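Local structure of PspGI restriction endonuclease (Pyrococcus sp. GI-H, 3BM3) at residues 151-164 against 184-196. The protein is a restriction endonuclease that binds its DNA substrate with base flipping and probably cleaves it at a specific sequence. The protein carries 2 engineered substitutions. Residues are numbered along the deposited sequence; the frame is centred on the assembly and turned at random.
Sequences PSSAILITVKRKVR and EINFWFVGFDEEF. With nucleotides of chain A.
Strands 155-160 and 186-191 are the parallel neighbours of a beta-alpha-beta unit in the PDDEXK-type core, with Leu156 beside Phe187 and Thr158 beside Phe189; helix 167-181 makes the crossover. Backbone bonds run from Leu156 N to Asn186 O through to Lys160 N and Val190 O. At the start of the pair, the Asn186 amide bridges the turn ahead of strand 155-160: ND2 gives a straight bond to Ala154 O (3.0 Å) and a more bent one to Ser152 O (2.9 Å), which it meets from above the carbonyl plane. Both acceptors lie in the amide plane, so the two bonds together fix its rotation. On the face covered by helix 249-259, Ile155 lays CG2 over the Trp188 indole, 3.6 Å from the centroid of its five-membered ring, while CD1 reaches the six-membered ring. Beyond the strands, Asp193 ties the two segments together again, OD2 accepting from Val163 N (2.8 Å) on its anti side while OD1 closes an Asx turn with Glu195 N. The chain from Arg161 to Arg164 faces the DNA. With CG anti to the backbone N (chi1 -174°) and the chain extended to NE, the Arg161 guanidinium lies with one face against O4' of DA6 of chain A and its NH1 donates to OP1 of the same nucleotide at 3.0 Å; NE pairs with Glu60. A leucine in its place would probably deprive OP1 of this bond and leave Glu60 without its charged mate. Lys162 N grips the same OP1 at 2.9 Å. Arg164 is held from behind by a water that donates to Asp193 OD2 and accepts from the Arg164 backbone N and NH1, and it reads the major-groove edge of DG8 of chain A: NE donates to O6 (2.8 Å) and NH2 to N7 (2.9 Å).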
ATOM      1  N   PRO C 151      -0.013 -27.029  -4.711  1.00 17.13           N
ATOM      2  CA  PRO C 151      -0.502 -25.656  -4.891  1.00 17.29           C
ATOM      3  C   PRO C 151      -1.762 -25.517  -5.712  1.00 17.61           C
ATOM      4  O   PRO C 151      -2.574 -24.642  -5.437  1.00 18.08           O
ATOM      5  CB  PRO C 151       0.685 -24.961  -5.586  1.00 16.40           C
ATOM      6  CG  PRO C 151       1.859 -25.639  -5.054  1.00 18.35           C
ATOM      7  CD  PRO C 151       1.435 -27.104  -5.006  1.00 17.84           C
ATOM      8  N   SER C 152      -1.975 -26.407  -6.692  1.00 17.36           N
ATOM      9  CA  SER C 152      -3.166 -26.315  -7.529  1.00 17.37           C
ATOM     10  C   SER C 152      -4.454 -26.662  -6.794  1.00 16.58           C
ATOM     11  O   SER C 152      -5.526 -26.373  -7.297  1.00 17.30           O
ATOM     12  CB  SER C 152      -3.044 -27.195  -8.773  1.00 18.03           C
ATOM     13  OG  SER C 152      -3.014 -28.552  -8.425  1.00 18.41           O
ATOM     14  N   SER C 153      -4.324 -27.257  -5.605  1.00 16.21           N
ATOM     15  CA  SER C 153      -5.438 -27.822  -4.856  1.00 16.62           C
ATOM     16  C   SER C 153      -5.939 -26.881  -3.776  1.00 15.61           C
ATOM     17  O   SER C 153      -6.904 -27.180  -3.098  1.00 15.59           O
ATOM     18  CB  SER C 153      -5.041 -29.149  -4.212  1.00 17.16           C
ATOM     19  OG  SER C 153      -4.115 -28.960  -3.142  1.00 17.63           O
ATOM     20  N   ALA C 154      -5.251 -25.754  -3.603  1.00 14.46           N
ATOM     21  CA  ALA C 154      -5.584 -24.776  -2.546  1.00 14.02           C
ATOM     22  C   ALA C 154      -5.861 -23.427  -3.190  1.00 13.38           C
ATOM     23  O   ALA C 154      -5.461 -23.156  -4.333  1.00 13.05           O
ATOM     24  CB  ALA C 154      -4.432 -24.630  -1.558  1.00 13.24           C
ATOM     25  N   ILE C 155      -6.538 -22.585  -2.420  1.00 12.90           N
ATOM     26  CA  ILE C 155      -6.835 -21.232  -2.845  1.00 12.97           C
ATOM     27  C   ILE C 155      -6.105 -20.293  -1.916  1.00 12.64           C
ATOM     28  O   ILE C 155      -6.211 -20.430  -0.706  1.00 12.60           O
ATOM     29  CB  ILE C 155      -8.325 -20.903  -2.800  1.00 13.18           C
ATOM     30  CG1 ILE C 155      -9.164 -22.020  -3.402  1.00 14.28           C
ATOM     31  CG2 ILE C 155      -8.587 -19.546  -3.486  1.00 12.85           C
ATOM     32  CD1 ILE C 155     -10.687 -21.828  -3.150  1.00 15.61           C
ATOM     33  N   LEU C 156      -5.392 -19.331  -2.503  1.00 12.50           N
ATOM     34  CA  LEU C 156      -4.808 -18.245  -1.762  1.00 12.63           C
ATOM     35  C   LEU C 156      -5.728 -17.058  -1.990  1.00 13.10           C
ATOM     36  O   LEU C 156      -6.061 -16.705  -3.135  1.00 12.43           O
ATOM     37  CB  LEU C 156      -3.419 -17.925  -2.276  1.00 12.87           C
ATOM     38  CG  LEU C 156      -2.542 -19.153  -2.424  1.00 14.57           C
ATOM     39  CD1 LEU C 156      -1.171 -18.744  -2.867  1.00 15.89           C
ATOM     40  CD2 LEU C 156      -2.511 -19.906  -1.096  1.00 15.20           C
ATOM     41  N   ILE C 157      -6.132 -16.445  -0.887  1.00 12.32           N
ATOM     42  CA  ILE C 157      -7.038 -15.319  -0.957  1.00 12.99           C
ATOM     43  C   ILE C 157      -6.421 -14.144  -0.253  1.00 13.34           C
ATOM     44  O   ILE C 157      -6.031 -14.260   0.925  1.00 12.44           O
ATOM     45  CB  ILE C 157      -8.377 -15.610  -0.313  1.00 13.81           C
ATOM     46  CG1 ILE C 157      -8.979 -16.885  -0.907  1.00 14.23           C
ATOM     47  CG2 ILE C 157      -9.309 -14.413  -0.566  1.00 14.13           C
ATOM     48  CD1 ILE C 157     -10.365 -17.287  -0.365  1.00 14.97           C
ATOM     49  N   THR C 158      -6.296 -13.041  -0.976  0.50 13.00           N
ATOM     50  CA  THR C 158      -5.835 -11.791  -0.413  0.50 14.26           C
ATOM     51  C   THR C 158      -7.086 -10.939  -0.248  0.50 13.50           C
ATOM     52  O   THR C 158      -7.952 -10.923  -1.121  0.50 13.72           O
ATOM     53  CB  THR C 158      -4.766 -11.110  -1.306  0.50 15.25           C
ATOM     54  OG1 THR C 158      -3.597 -11.942  -1.366  0.50 17.86           O
ATOM     55  CG2 THR C 158      -4.384  -9.752  -0.725  0.50 18.50           C
ATOM     56  N   VAL C 159      -7.209 -10.285   0.904  1.00 13.61           N
ATOM     57  CA  VAL C 159      -8.385  -9.572   1.245  1.00 13.70           C
ATOM     58  C   VAL C 159      -7.975  -8.155   1.640  1.00 12.61           C
ATOM     59  O   VAL C 159      -7.035  -7.983   2.406  1.00 12.04           O
ATOM     60  CB  VAL C 159      -9.064 -10.278   2.390  1.00 14.97           C
ATOM     61  CG1 VAL C 159     -10.115  -9.432   3.009  1.00 19.59           C
ATOM     62  CG2 VAL C 159      -9.638 -11.611   1.903  1.00 13.52           C
ATOM     63  N   LYS C 160      -8.642  -7.171   1.062  1.00 12.29           N
ATOM     64  CA  LYS C 160      -8.472  -5.761   1.430  1.00 11.88           C
ATOM     65  C   LYS C 160      -9.809  -5.084   1.600  1.00 11.44           C
ATOM     66  O   LYS C 160     -10.756  -5.481   0.958  1.00 12.14           O
ATOM     67  CB  LYS C 160      -7.639  -5.010   0.390  1.00 12.83           C
ATOM     68  CG  LYS C 160      -6.224  -5.505   0.350  1.00 13.09           C
ATOM     69  CD  LYS C 160      -5.360  -4.681  -0.517  1.00 14.85           C
ATOM     70  CE  LYS C 160      -4.013  -5.351  -0.679  1.00 16.18           C
ATOM     71  NZ  LYS C 160      -3.311  -5.498   0.578  1.00 16.22           N
ATOM     72  N   ARG C 161      -9.870  -4.088   2.479  1.00 11.33           N
ATOM     73  CA  ARG C 161     -11.076  -3.308   2.665  1.00 11.39           C
ATOM     74  C   ARG C 161     -11.050  -2.284   1.534  1.00 11.08           C
ATOM     75  O   ARG C 161     -11.321  -2.644   0.377  1.00 11.19           O
ATOM     76  CB  ARG C 161     -11.120  -2.724   4.060  1.00 10.51           C
ATOM     77  CG  ARG C 161     -12.396  -2.021   4.403  1.00 11.71           C
ATOM     78  CD  ARG C 161     -12.324  -1.563   5.829  1.00 12.93           C
ATOM     79  NE  ARG C 161     -13.517  -0.836   6.233  1.00 12.85           N
ATOM     80  CZ  ARG C 161     -13.808   0.425   5.911  1.00 13.60           C
ATOM     81  NH1 ARG C 161     -13.035   1.130   5.085  1.00 11.34           N
ATOM     82  NH2 ARG C 161     -14.929   0.981   6.346  1.00 14.86           N
ATOM     83  N   LYS C 162     -10.778  -1.024   1.829  1.00 10.16           N
ATOM     84  CA  LYS C 162     -10.480  -0.108   0.731  1.00 10.33           C
ATOM     85  C   LYS C 162      -9.129  -0.486   0.115  1.00  9.86           C
ATOM     86  O   LYS C 162      -8.216  -0.918   0.803  1.00 10.87           O
ATOM     87  CB  LYS C 162     -10.538   1.335   1.147  1.00 10.97           C
ATOM     88  CG  LYS C 162     -11.968   1.727   1.406  1.00 10.11           C
ATOM     89  CD  LYS C 162     -12.096   3.102   2.016  1.00 11.54           C
ATOM     90  CE  LYS C 162     -13.592   3.529   2.122  1.00 12.53           C
ATOM     91  NZ  LYS C 162     -13.820   4.877   2.705  1.00 10.79           N
ATOM     92  N   VAL C 163      -9.030  -0.292  -1.192  1.00  9.94           N
ATOM     93  CA  VAL C 163      -7.946  -0.834  -1.982  1.00 10.25           C
ATOM     94  C   VAL C 163      -6.917   0.233  -2.381  1.00  9.38           C
ATOM     95  O   VAL C 163      -5.715  -0.028  -2.311  1.00  9.61           O
ATOM     96  CB  VAL C 163      -8.493  -1.579  -3.218  1.00 10.46           C
ATOM     97  CG1 VAL C 163      -7.366  -2.039  -4.123  1.00 13.09           C
ATOM     98  CG2 VAL C 163      -9.440  -2.758  -2.760  1.00 10.86           C
ATOM     99  N   ARG C 164      -7.390   1.417  -2.796  1.00  8.92           N
ATOM    100  CA  ARG C 164      -6.535   2.420  -3.364  1.00  9.40           C
ATOM    101  C   ARG C 164      -5.601   1.777  -4.402  1.00 10.04           C
ATOM    102  O   ARG C 164      -6.049   0.962  -5.225  1.00  9.88           O
ATOM    103  CB  ARG C 164      -5.794   3.148  -2.253  1.00  9.04           C
ATOM    104  CG  ARG C 164      -6.732   3.864  -1.323  1.00  8.67           C
ATOM    105  CD  ARG C 164      -7.336   5.073  -2.003  1.00  7.23           C
ATOM    106  NE  ARG C 164      -8.053   5.923  -1.071  1.00  8.14           N
ATOM    107  CZ  ARG C 164      -9.330   5.762  -0.735  1.00  9.40           C
ATOM    108  NH1 ARG C 164     -10.076   4.818  -1.296  1.00 11.77           N
ATOM    109  NH2 ARG C 164      -9.899   6.606   0.130  1.00  9.33           N
ATOM    110  N   GLU C 184       0.194 -22.657 -11.649  1.00 19.39           N
ATOM    111  CA  GLU C 184      -0.987 -23.447 -11.300  1.00 20.11           C
ATOM    112  C   GLU C 184      -1.575 -23.085  -9.925  1.00 18.51           C
ATOM    113  O   GLU C 184      -2.574 -23.674  -9.480  1.00 18.70           O
ATOM    114  CB  GLU C 184      -0.660 -24.952 -11.386  1.00 21.08           C
ATOM    115  CG  GLU C 184      -0.192 -25.631 -10.084  1.00 25.83           C
ATOM    116  CD  GLU C 184       1.247 -25.347  -9.659  1.00 31.42           C
ATOM    117  OE1 GLU C 184       1.942 -24.487 -10.257  1.00 31.11           O
ATOM    118  OE2 GLU C 184       1.682 -26.040  -8.700  1.00 36.59           O
ATOM    119  N   ILE C 185      -0.974 -22.116  -9.249  1.00 16.96           N
ATOM    120  CA  ILE C 185      -1.595 -21.637  -8.026  1.00 16.12           C
ATOM    121  C   ILE C 185      -2.934 -20.971  -8.357  1.00 15.12           C
ATOM    122  O   ILE C 185      -3.196 -20.590  -9.510  1.00 15.28           O
ATOM    123  CB  ILE C 185      -0.697 -20.684  -7.243  1.00 15.78           C
ATOM    124  CG1 ILE C 185      -0.546 -19.327  -7.944  1.00 16.42           C
ATOM    125  CG2 ILE C 185       0.646 -21.327  -6.959  1.00 16.86           C
ATOM    126  CD1 ILE C 185       0.174 -18.300  -7.043  1.00 16.52           C
ATOM    127  N   ASN C 186      -3.780 -20.874  -7.332  1.00 13.43           N
ATOM    128  CA  ASN C 186      -5.067 -20.221  -7.411  1.00 12.92           C
ATOM    129  C   ASN C 186      -4.991 -19.037  -6.463  1.00 11.99           C
ATOM    130  O   ASN C 186      -4.909 -19.202  -5.267  1.00 12.47           O
ATOM    131  CB  ASN C 186      -6.148 -21.171  -6.980  1.00 13.23           C
ATOM    132  CG  ASN C 186      -6.199 -22.390  -7.850  1.00 14.06           C
ATOM    133  OD1 ASN C 186      -6.500 -22.295  -9.021  1.00 13.90           O
ATOM    134  ND2 ASN C 186      -5.831 -23.536  -7.286  1.00 15.39           N
ATOM    135  N   PHE C 187      -4.997 -17.853  -7.035  1.00 11.63           N
ATOM    136  CA  PHE C 187      -4.791 -16.650  -6.243  1.00 11.92           C
ATOM    137  C   PHE C 187      -5.953 -15.725  -6.514  1.00 12.52           C
ATOM    138  O   PHE C 187      -6.136 -15.283  -7.662  1.00 12.15           O
ATOM    139  CB  PHE C 187      -3.491 -15.986  -6.655  1.00 12.42           C
ATOM    140  CG  PHE C 187      -3.062 -14.905  -5.730  1.00 12.99           C
ATOM    141  CD1 PHE C 187      -2.111 -15.145  -4.767  1.00 17.66           C
ATOM    142  CD2 PHE C 187      -3.620 -13.639  -5.823  1.00 15.70           C
ATOM    143  CE1 PHE C 187      -1.715 -14.145  -3.898  1.00 20.82           C
ATOM    144  CE2 PHE C 187      -3.230 -12.642  -4.950  1.00 18.17           C
ATOM    145  CZ  PHE C 187      -2.278 -12.892  -4.015  1.00 17.32           C
ATOM    146  N   TRP C 188      -6.756 -15.466  -5.474  1.00 11.61           N
ATOM    147  CA  TRP C 188      -7.963 -14.691  -5.634  1.00 11.58           C
ATOM    148  C   TRP C 188      -7.832 -13.427  -4.812  1.00 12.27           C
ATOM    149  O   TRP C 188      -7.285 -13.448  -3.729  1.00 11.82           O
ATOM    150  CB  TRP C 188      -9.206 -15.459  -5.180  1.00 11.89           C
ATOM    151  CG  TRP C 188      -9.476 -16.734  -5.911  1.00 11.23           C
ATOM    152  CD1 TRP C 188      -8.764 -17.275  -6.926  1.00 12.77           C
ATOM    153  CD2 TRP C 188     -10.539 -17.656  -5.636  1.00 10.90           C
ATOM    154  NE1 TRP C 188      -9.306 -18.484  -7.302  1.00 12.25           N
ATOM    155  CE2 TRP C 188     -10.414 -18.720  -6.542  1.00 12.77           C
ATOM    156  CE3 TRP C 188     -11.622 -17.649  -4.754  1.00 11.18           C
ATOM    157  CZ2 TRP C 188     -11.310 -19.783  -6.557  1.00 12.23           C
ATOM    158  CZ3 TRP C 188     -12.492 -18.732  -4.756  1.00 11.94           C
ATOM    159  CH2 TRP C 188     -12.343 -19.754  -5.662  1.00 11.64           C
ATOM    160  N   PHE C 189      -8.357 -12.338  -5.348  1.00 11.12           N
ATOM    161  CA  PHE C 189      -8.300 -11.056  -4.676  1.00 11.18           C
ATOM    162  C   PHE C 189      -9.704 -10.670  -4.305  1.00 10.35           C
ATOM    163  O   PHE C 189     -10.630 -10.701  -5.123  1.00 11.16           O
ATOM    164  CB  PHE C 189      -7.766 -10.004  -5.630  1.00 10.99           C
ATOM    165  CG  PHE C 189      -7.717  -8.624  -5.051  1.00 12.50           C
ATOM    166  CD1 PHE C 189      -6.580  -8.198  -4.377  1.00 15.46           C
ATOM    167  CD2 PHE C 189      -8.788  -7.787  -5.139  1.00 14.01           C
ATOM    168  CE1 PHE C 189      -6.539  -6.933  -3.793  1.00 17.17           C
ATOM    169  CE2 PHE C 189      -8.740  -6.516  -4.559  1.00 13.89           C
ATOM    170  CZ  PHE C 189      -7.614  -6.100  -3.916  1.00 14.24           C
ATOM    171  N   VAL C 190      -9.833 -10.203  -3.076  1.00 11.23           N
ATOM    172  CA  VAL C 190     -11.089  -9.687  -2.565  1.00 11.21           C
ATOM    173  C   VAL C 190     -10.870  -8.257  -2.076  1.00 11.62           C
ATOM    174  O   VAL C 190     -10.009  -8.026  -1.250  1.00 11.86           O
ATOM    175  CB  VAL C 190     -11.588 -10.519  -1.369  1.00 11.66           C
ATOM    176  CG1 VAL C 190     -12.854  -9.931  -0.817  1.00 14.71           C
ATOM    177  CG2 VAL C 190     -11.742 -11.956  -1.749  1.00 11.41           C
ATOM    178  N   GLY C 191     -11.673  -7.339  -2.601  1.00 12.03           N
ATOM    179  CA  GLY C 191     -11.656  -5.966  -2.171  1.00 12.84           C
ATOM    180  C   GLY C 191     -13.031  -5.664  -1.671  1.00 14.52           C
ATOM    181  O   GLY C 191     -14.014  -6.278  -2.111  1.00 18.31           O
ATOM    182  N   PHE C 192     -13.125  -4.792  -0.695  1.00 14.26           N
ATOM    183  CA  PHE C 192     -14.416  -4.446  -0.145  1.00 14.30           C
ATOM    184  C   PHE C 192     -14.560  -2.930  -0.280  1.00 14.10           C
ATOM    185  O   PHE C 192     -14.646  -2.189   0.693  1.00 14.69           O
ATOM    186  CB  PHE C 192     -14.511  -4.924   1.294  1.00 14.84           C
ATOM    187  CG  PHE C 192     -15.911  -5.282   1.710  1.00 15.36           C
ATOM    188  CD1 PHE C 192     -16.574  -6.276   1.060  1.00 16.04           C
ATOM    189  CD2 PHE C 192     -16.536  -4.626   2.756  1.00 18.78           C
ATOM    190  CE1 PHE C 192     -17.886  -6.606   1.400  1.00 17.88           C
ATOM    191  CE2 PHE C 192     -17.824  -4.968   3.110  1.00 17.48           C
ATOM    192  CZ  PHE C 192     -18.472  -5.987   2.430  1.00 16.31           C
ATOM    193  N   ASP C 193     -14.573  -2.502  -1.537  1.00 12.69           N
ATOM    194  CA  ASP C 193     -14.324  -1.113  -1.896  1.00 12.96           C
ATOM    195  C   ASP C 193     -15.241  -0.763  -3.014  1.00 13.19           C
ATOM    196  O   ASP C 193     -15.130  -1.282  -4.118  1.00 12.78           O
ATOM    197  CB  ASP C 193     -12.845  -0.923  -2.298  1.00 12.24           C
ATOM    198  CG  ASP C 193     -12.455   0.520  -2.500  1.00 12.79           C
ATOM    199  OD1 ASP C 193     -13.347   1.359  -2.725  1.00 14.42           O
ATOM    200  OD2 ASP C 193     -11.230   0.802  -2.478  1.00 11.25           O
ATOM    201  N   GLU C 194     -16.137   0.156  -2.727  1.00 14.01           N
ATOM    202  CA  GLU C 194     -17.108   0.618  -3.696  1.00 15.84           C
ATOM    203  C   GLU C 194     -16.458   1.428  -4.816  1.00 15.83           C
ATOM    204  O   GLU C 194     -17.099   1.663  -5.836  1.00 18.81           O
ATOM    205  CB  GLU C 194     -18.212   1.430  -2.987  1.00 16.47           C
ATOM    206  CG  GLU C 194     -18.853   0.702  -1.789  1.00 19.49           C
ATOM    207  CD  GLU C 194     -19.993  -0.271  -2.146  1.00 23.49           C
ATOM    208  OE1 GLU C 194     -20.333  -0.438  -3.355  1.00 26.57           O
ATOM    209  OE2 GLU C 194     -20.557  -0.846  -1.178  1.00 24.50           O
ATOM    210  N   GLU C 195     -15.190   1.835  -4.651  1.00 15.46           N
ATOM    211  CA  GLU C 195     -14.472   2.590  -5.666  1.00 16.67           C
ATOM    212  C   GLU C 195     -13.422   1.747  -6.373  1.00 14.87           C
ATOM    213  O   GLU C 195     -12.541   2.256  -7.026  1.00 15.41           O
ATOM    214  CB  GLU C 195     -13.839   3.844  -5.051  1.00 17.83           C
ATOM    215  CG  GLU C 195     -14.855   4.779  -4.417  1.00 22.98           C
ATOM    216  CD  GLU C 195     -16.083   5.064  -5.286  1.00 31.34           C
ATOM    217  OE1 GLU C 195     -15.917   5.366  -6.504  1.00 37.17           O
ATOM    218  OE2 GLU C 195     -17.219   5.005  -4.742  1.00 36.74           O
ATOM    219  N   PHE C 196     -13.567   0.435  -6.272  1.00 14.25           N
ATOM    220  CA  PHE C 196     -12.662  -0.484  -6.950  1.00 13.87           C
ATOM    221  C   PHE C 196     -12.678  -0.176  -8.453  1.00 12.87           C
ATOM    222  O   PHE C 196     -13.730  -0.049  -9.029  1.00 13.23           O
ATOM    223  CB  PHE C 196     -13.110  -1.895  -6.676  1.00 13.89           C
ATOM    224  CG  PHE C 196     -12.152  -2.932  -7.174  1.00 17.14           C
ATOM    225  CD1 PHE C 196     -10.931  -3.122  -6.550  1.00 19.91           C
ATOM    226  CD2 PHE C 196     -12.438  -3.674  -8.293  1.00 18.81           C
ATOM    227  CE1 PHE C 196     -10.049  -4.080  -7.012  1.00 21.23           C
ATOM    228  CE2 PHE C 196     -11.560  -4.613  -8.745  1.00 18.94           C
ATOM    229  CZ  PHE C 196     -10.397  -4.837  -8.117  1.00 20.01           C
TER
ATOM    230  P    DA A   6      -9.822   1.650   5.100  1.00  9.97           P
ATOM    231  OP1  DA A   6     -10.259   0.624   4.111  1.00 11.65           O
ATOM    232  OP2  DA A   6     -10.457   2.996   5.077  1.00 10.94           O
ATOM    233  O5'  DA A   6      -9.999   0.987   6.534  1.00  9.88           O
ATOM    234  C5'  DA A   6      -9.911   1.782   7.706  1.00 10.56           C
ATOM    235  C4'  DA A   6     -11.283   2.293   8.059  1.00 12.85           C
ATOM    236  O4'  DA A   6     -12.112   1.228   8.586  1.00 11.58           O
ATOM    237  C3'  DA A   6     -11.288   3.397   9.115  1.00 14.21           C
ATOM    238  O3'  DA A   6     -12.072   4.473   8.616  1.00 15.22           O
ATOM    239  C2'  DA A   6     -11.953   2.748  10.316  1.00 17.75           C
ATOM    240  C1'  DA A   6     -12.881   1.765   9.644  1.00 18.15           C
ATOM    241  N9   DA A   6     -13.349   0.657  10.478  1.00 14.29           N
ATOM    242  C8   DA A   6     -14.308  -0.257  10.130  1.00 16.26           C
ATOM    243  N7   DA A   6     -14.561  -1.140  11.062  1.00 16.01           N
ATOM    244  C5   DA A   6     -13.706  -0.789  12.095  1.00 13.82           C
ATOM    245  C6   DA A   6     -13.499  -1.338  13.370  1.00 18.67           C
ATOM    246  N6   DA A   6     -14.163  -2.402  13.831  1.00 17.21           N
ATOM    247  N1   DA A   6     -12.580  -0.750  14.164  1.00 17.90           N
ATOM    248  C2   DA A   6     -11.920   0.319  13.696  1.00 17.28           C
ATOM    249  N3   DA A   6     -12.027   0.926  12.517  1.00 16.96           N
ATOM    250  C4   DA A   6     -12.950   0.317  11.751  1.00 14.49           C
ATOM    251  P    DG A   7     -11.632   5.981   8.934  1.00 12.34           P
ATOM    252  OP1  DG A   7     -10.475   5.921   9.854  1.00 11.86           O
ATOM    253  OP2  DG A   7     -12.855   6.720   9.322  1.00 12.95           O
ATOM    254  O5'  DG A   7     -11.156   6.558   7.533  1.00 11.09           O
ATOM    255  C5'  DG A   7      -9.957   6.120   6.907  1.00 10.24           C
ATOM    256  C4'  DG A   7      -9.615   7.076   5.792  1.00 10.53           C
ATOM    257  O4'  DG A   7      -8.432   6.627   5.088  1.00  9.14           O
ATOM    258  C3'  DG A   7     -10.706   7.180   4.724  1.00  7.67           C
ATOM    259  O3'  DG A   7     -10.657   8.479   4.140  1.00 10.09           O
ATOM    260  C2'  DG A   7     -10.229   6.185   3.687  1.00  9.87           C
ATOM    261  C1'  DG A   7      -8.758   6.535   3.711  1.00  9.09           C
ATOM    262  N9   DG A   7      -7.862   5.567   3.093  1.00  9.35           N
ATOM    263  C8   DG A   7      -8.211   4.403   2.448  1.00 11.06           C
ATOM    264  N7   DG A   7      -7.186   3.766   1.957  1.00 10.01           N
ATOM    265  C5   DG A   7      -6.096   4.550   2.303  1.00  8.02           C
ATOM    266  C6   DG A   7      -4.719   4.378   2.032  1.00  9.39           C
ATOM    267  O6   DG A   7      -4.165   3.480   1.385  1.00 10.06           O
ATOM    268  N1   DG A   7      -3.955   5.397   2.587  1.00  9.74           N
ATOM    269  C2   DG A   7      -4.457   6.459   3.304  1.00  8.76           C
ATOM    270  N2   DG A   7      -3.555   7.336   3.777  1.00  9.16           N
ATOM    271  N3   DG A   7      -5.740   6.644   3.542  1.00  8.78           N
ATOM    272  C4   DG A   7      -6.499   5.658   3.020  1.00  6.79           C
ATOM    273  P    DG A   8     -12.013   9.274   3.857  1.00 11.58           P
ATOM    274  OP1  DG A   8     -12.948   9.016   4.980  1.00 11.13           O
ATOM    275  OP2  DG A   8     -12.455   9.018   2.462  1.00 12.39           O
ATOM    276  O5'  DG A   8     -11.540  10.788   3.950  1.00 10.10           O
ATOM    277  C5'  DG A   8     -10.994  11.276   5.167  1.00 10.43           C
ATOM    278  C4'  DG A   8      -9.784  12.135   4.894  1.00 10.55           C
ATOM    279  O4'  DG A   8      -8.691  11.332   4.377  1.00  9.16           O
ATOM    280  C3'  DG A   8     -10.004  13.241   3.872  1.00  9.48           C
ATOM    281  O3'  DG A   8      -9.211  14.351   4.270  1.00 11.06           O
ATOM    282  C2'  DG A   8      -9.479  12.625   2.587  1.00  9.06           C
ATOM    283  C1'  DG A   8      -8.305  11.801   3.091  1.00 10.16           C
ATOM    284  N9   DG A   8      -7.996  10.636   2.264  1.00  9.42           N
ATOM    285  C8   DG A   8      -8.897   9.770   1.695  1.00  9.45           C
ATOM    286  N7   DG A   8      -8.326   8.815   1.011  1.00 11.12           N
ATOM    287  C5   DG A   8      -6.968   9.065   1.137  1.00  8.96           C
ATOM    288  C6   DG A   8      -5.849   8.365   0.615  1.00 10.11           C
ATOM    289  O6   DG A   8      -5.836   7.334  -0.071  1.00  8.65           O
ATOM    290  N1   DG A   8      -4.651   8.974   0.970  1.00  8.65           N
ATOM    291  C2   DG A   8      -4.538  10.108   1.739  1.00 11.07           C
ATOM    292  N2   DG A   8      -3.294  10.547   1.963  1.00  9.12           N
ATOM    293  N3   DG A   8      -5.572  10.758   2.247  1.00  9.87           N
ATOM    294  C4   DG A   8      -6.747  10.190   1.905  1.00 10.35           C
TER
HETATM  295  O   HOH W   1      -2.945 -22.036  -4.910  1.00 13.29           O
HETATM  296  O   HOH W   2      -9.806   2.732  -3.283  1.00 11.48           O
HETATM  297  O   HOH W   3     -13.067   3.828  -1.448  1.00 18.96           O